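Phosphoserine phosphatase RsbX (Bacillus subtilis, PDB 3W42) removes the phosphate from phosphorylated RsbS as a manganese-binding PPM-type phosphatase, acting as a negative regulator of sigma-B in the general stress response. Local coordinates at residues S23-M31 against I39-G47. Numbering follows the deposited sequence. Where two conformers were deposited one is given.
Sequences SICGDSFFM and ICAVADGLG
With CG of Asp27 anti to its carbonyl carbon (chi1 -70°) and CG of Asp44 trans to its own backbone N (chi1 -177°), the two carboxylates converge on one face of the hairpin. OD1 of Asp27 lies 3.2 Å from CG of Asp44, the planes turned 69° against each other. No hydrogen bond joins these acids; their closeness is probably tolerated because OD2 of Asp44 ligates manganese, while OD2 of Asp27 is hydrogen-bonded to OG1 of Thr155 and of Thr192. Five backbone bonds set the antiparallel register, from Gly45 N to Gly26 O (3.0 Å) through to Ala41 N to Phe30 O (2.9 Å). Farther along the face that carries Asp27 and Asp44, Phe29 turns its ring away from 39-47, toward Val14 and Gln16 of strand 10-17 in the facing sheet. On the reverse face, in one of two conformers of Ile39, CG2 meets the edge of the Phe30 ring near its plane, 4.0 Å from CE2; helix 49-65 packs there against Phe30 and Ala41. Asp156 and Asp189 also ligate the manganese, placing this edge hairpin at the metal site between the sheets of the PPM-type alpha-beta-beta-alpha sandwich.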
loop_
_atom_site.group_PDB
_atom_site.type_symbol
_atom_site.label_atom_id
_atom_site.label_comp_id
_atom_site.label_asym_id
_atom_site.label_seq_id
_atom_site.Cartn_x
_atom_site.Cartn_y
_atom_site.Cartn_z
ATOM N N SER A 23 -2.097 9.831 19.467
ATOM C CA SER A 23 -1.256 10.810 18.886
ATOM C C SER A 23 -0.343 10.324 17.769
ATOM O O SER A 23 -0.200 10.980 16.782
ATOM C CB SER A 23 -0.357 11.350 20.067
ATOM O OG SER A 23 0.504 12.311 19.504
ATOM N N ILE A 24 0.263 9.161 17.985
ATOM C CA ILE A 24 1.318 8.613 17.121
ATOM C C ILE A 24 0.722 7.494 16.261
ATOM O O ILE A 24 0.283 6.492 16.745
ATOM C CB ILE A 24 2.505 8.098 17.869
ATOM C CG1 ILE A 24 3.086 9.288 18.663
ATOM C CG2 ILE A 24 3.550 7.492 16.936
ATOM C CD1 ILE A 24 3.356 10.647 17.674
ATOM N N CYS A 25 0.792 7.665 14.923
ATOM C CA CYS A 25 0.297 6.637 13.975
ATOM C C CYS A 25 1.317 5.529 13.899
ATOM O O CYS A 25 2.535 5.759 13.798
ATOM C CB CYS A 25 0.092 7.300 12.650
ATOM S SG CYS A 25 -0.825 6.277 11.485
ATOM N N GLY A 26 0.849 4.293 13.919
ATOM C CA GLY A 26 1.711 3.140 13.682
ATOM C C GLY A 26 1.820 2.717 12.237
ATOM O O GLY A 26 2.675 1.863 11.953
ATOM N N ASP A 27 1.012 3.276 11.360
ATOM C CA ASP A 27 1.060 3.005 9.946
ATOM C C ASP A 27 2.019 3.998 9.285
ATOM O O ASP A 27 2.119 5.153 9.700
ATOM C CB ASP A 27 -0.280 3.182 9.248
ATOM C CG ASP A 27 -1.406 2.161 9.539
ATOM O OD1 ASP A 27 -1.166 1.189 10.262
ATOM O OD2 ASP A 27 -2.519 2.420 8.993
ATOM N N SER A 28 2.633 3.622 8.188
ATOM C CA SER A 28 3.379 4.556 7.362
ATOM C C SER A 28 3.082 4.253 5.882
ATOM O O SER A 28 2.565 3.195 5.495
ATOM C CB SER A 28 4.891 4.595 7.710
ATOM O OG SER A 28 5.275 4.911 9.029
ATOM N N PHE A 29 3.430 5.236 5.037
ATOM C CA PHE A 29 3.332 5.082 3.585
ATOM C C PHE A 29 4.441 5.842 2.943
ATOM O O PHE A 29 5.009 6.765 3.489
ATOM C CB PHE A 29 1.990 5.532 3.069
ATOM C CG PHE A 29 1.769 7.058 3.305
ATOM C CD1 PHE A 29 2.232 7.990 2.416
ATOM C CD2 PHE A 29 1.139 7.497 4.470
ATOM C CE1 PHE A 29 2.065 9.323 2.650
ATOM C CE2 PHE A 29 0.981 8.834 4.685
ATOM C CZ PHE A 29 1.496 9.716 3.817
ATOM N N PHE A 30 4.725 5.455 1.709
ATOM C CA PHE A 30 5.590 6.238 0.823
ATOM C C PHE A 30 5.011 6.168 -0.590
ATOM O O PHE A 30 4.554 5.078 -1.021
ATOM C CB PHE A 30 7.047 5.752 0.820
ATOM C CG PHE A 30 7.896 6.635 -0.040
ATOM C CD1 PHE A 30 8.217 7.893 0.391
ATOM C CD2 PHE A 30 8.289 6.255 -1.312
ATOM C CE1 PHE A 30 8.951 8.755 -0.470
ATOM C CE2 PHE A 30 8.990 7.079 -2.124
ATOM C CZ PHE A 30 9.325 8.322 -1.732
ATOM N N MET A 31 5.059 7.218 -1.344
ATOM C CA MET A 31 4.443 7.330 -2.734
ATOM C C MET A 31 5.425 8.214 -3.516
ATOM O O MET A 31 5.570 9.362 -3.091
ATOM C CB MET A 31 3.053 8.020 -2.859
ATOM C CG MET A 31 2.598 8.387 -4.287
ATOM S SD MET A 31 2.451 6.985 -5.440
ATOM C CE MET A 31 1.193 6.461 -4.568
ATOM N N ILE A 39 6.698 4.192 -7.384
ATOM C CA ILE A 39 6.866 3.273 -6.292
ATOM C C ILE A 39 5.973 3.703 -5.164
ATOM O O ILE A 39 5.728 4.894 -4.910
ATOM C CB ILE A 39 8.266 3.166 -5.800
ATOM C CG1 ILE A 39 8.367 1.986 -4.830
ATOM C CG2 ILE A 39 8.754 4.466 -5.181
ATOM C CD1 ILE A 39 9.736 1.502 -4.647
ATOM N N CYS A 40 5.427 2.722 -4.508
ATOM C CA CYS A 40 4.625 3.023 -3.303
ATOM C C CYS A 40 4.686 1.839 -2.363
ATOM O O CYS A 40 5.001 0.718 -2.694
ATOM C CB CYS A 40 3.245 3.554 -3.503
ATOM S SG CYS A 40 2.207 2.250 -4.236
ATOM N N ALA A 41 4.477 2.162 -1.101
ATOM C CA ALA A 41 4.501 1.169 -0.041
ATOM C C ALA A 41 3.600 1.611 1.076
ATOM O O ALA A 41 3.479 2.814 1.345
ATOM C CB ALA A 41 5.896 0.950 0.470
ATOM N N VAL A 42 3.045 0.656 1.773
ATOM C CA VAL A 42 2.234 0.846 2.967
ATOM C C VAL A 42 2.691 -0.155 3.992
ATOM O O VAL A 42 2.873 -1.347 3.646
ATOM C CB VAL A 42 0.716 0.729 2.670
ATOM C CG1 VAL A 42 -0.096 0.853 3.950
ATOM C CG2 VAL A 42 0.292 1.776 1.597
ATOM N N ALA A 43 2.832 0.250 5.238
ATOM C CA ALA A 43 3.245 -0.614 6.302
ATOM C C ALA A 43 2.499 -0.333 7.584
ATOM O O ALA A 43 2.101 0.813 7.838
ATOM C CB ALA A 43 4.786 -0.481 6.543
ATOM N N ASP A 44 2.321 -1.361 8.397
ATOM C CA ASP A 44 1.640 -1.264 9.698
ATOM C C ASP A 44 2.578 -1.880 10.733
ATOM O O ASP A 44 2.840 -3.087 10.721
ATOM C CB ASP A 44 0.296 -2.006 9.609
ATOM C CG ASP A 44 -0.543 -1.933 10.864
ATOM O OD1 ASP A 44 -0.010 -1.446 11.897
ATOM O OD2 ASP A 44 -1.737 -2.366 10.825
ATOM N N GLY A 45 3.125 -1.062 11.609
ATOM C CA GLY A 45 4.034 -1.544 12.597
ATOM C C GLY A 45 3.373 -2.403 13.675
ATOM O O GLY A 45 2.246 -2.183 14.050
ATOM N N LEU A 46 4.096 -3.416 14.113
ATOM C CA LEU A 46 3.663 -4.197 15.258
ATOM C C LEU A 46 3.856 -3.373 16.550
ATOM O O LEU A 46 4.495 -2.333 16.540
ATOM C CB LEU A 46 4.333 -5.559 15.324
ATOM C CG LEU A 46 3.657 -6.658 14.474
ATOM C CD1 LEU A 46 3.762 -6.411 12.952
ATOM C CD2 LEU A 46 4.220 -8.024 14.853
ATOM N N GLY A 47 3.153 -3.808 17.601
ATOM C CA GLY A 47 2.855 -2.965 18.771
ATOM C C GLY A 47 1.918 -1.860 18.349
ATOM O O GLY A 47 0.962 -2.067 17.587
#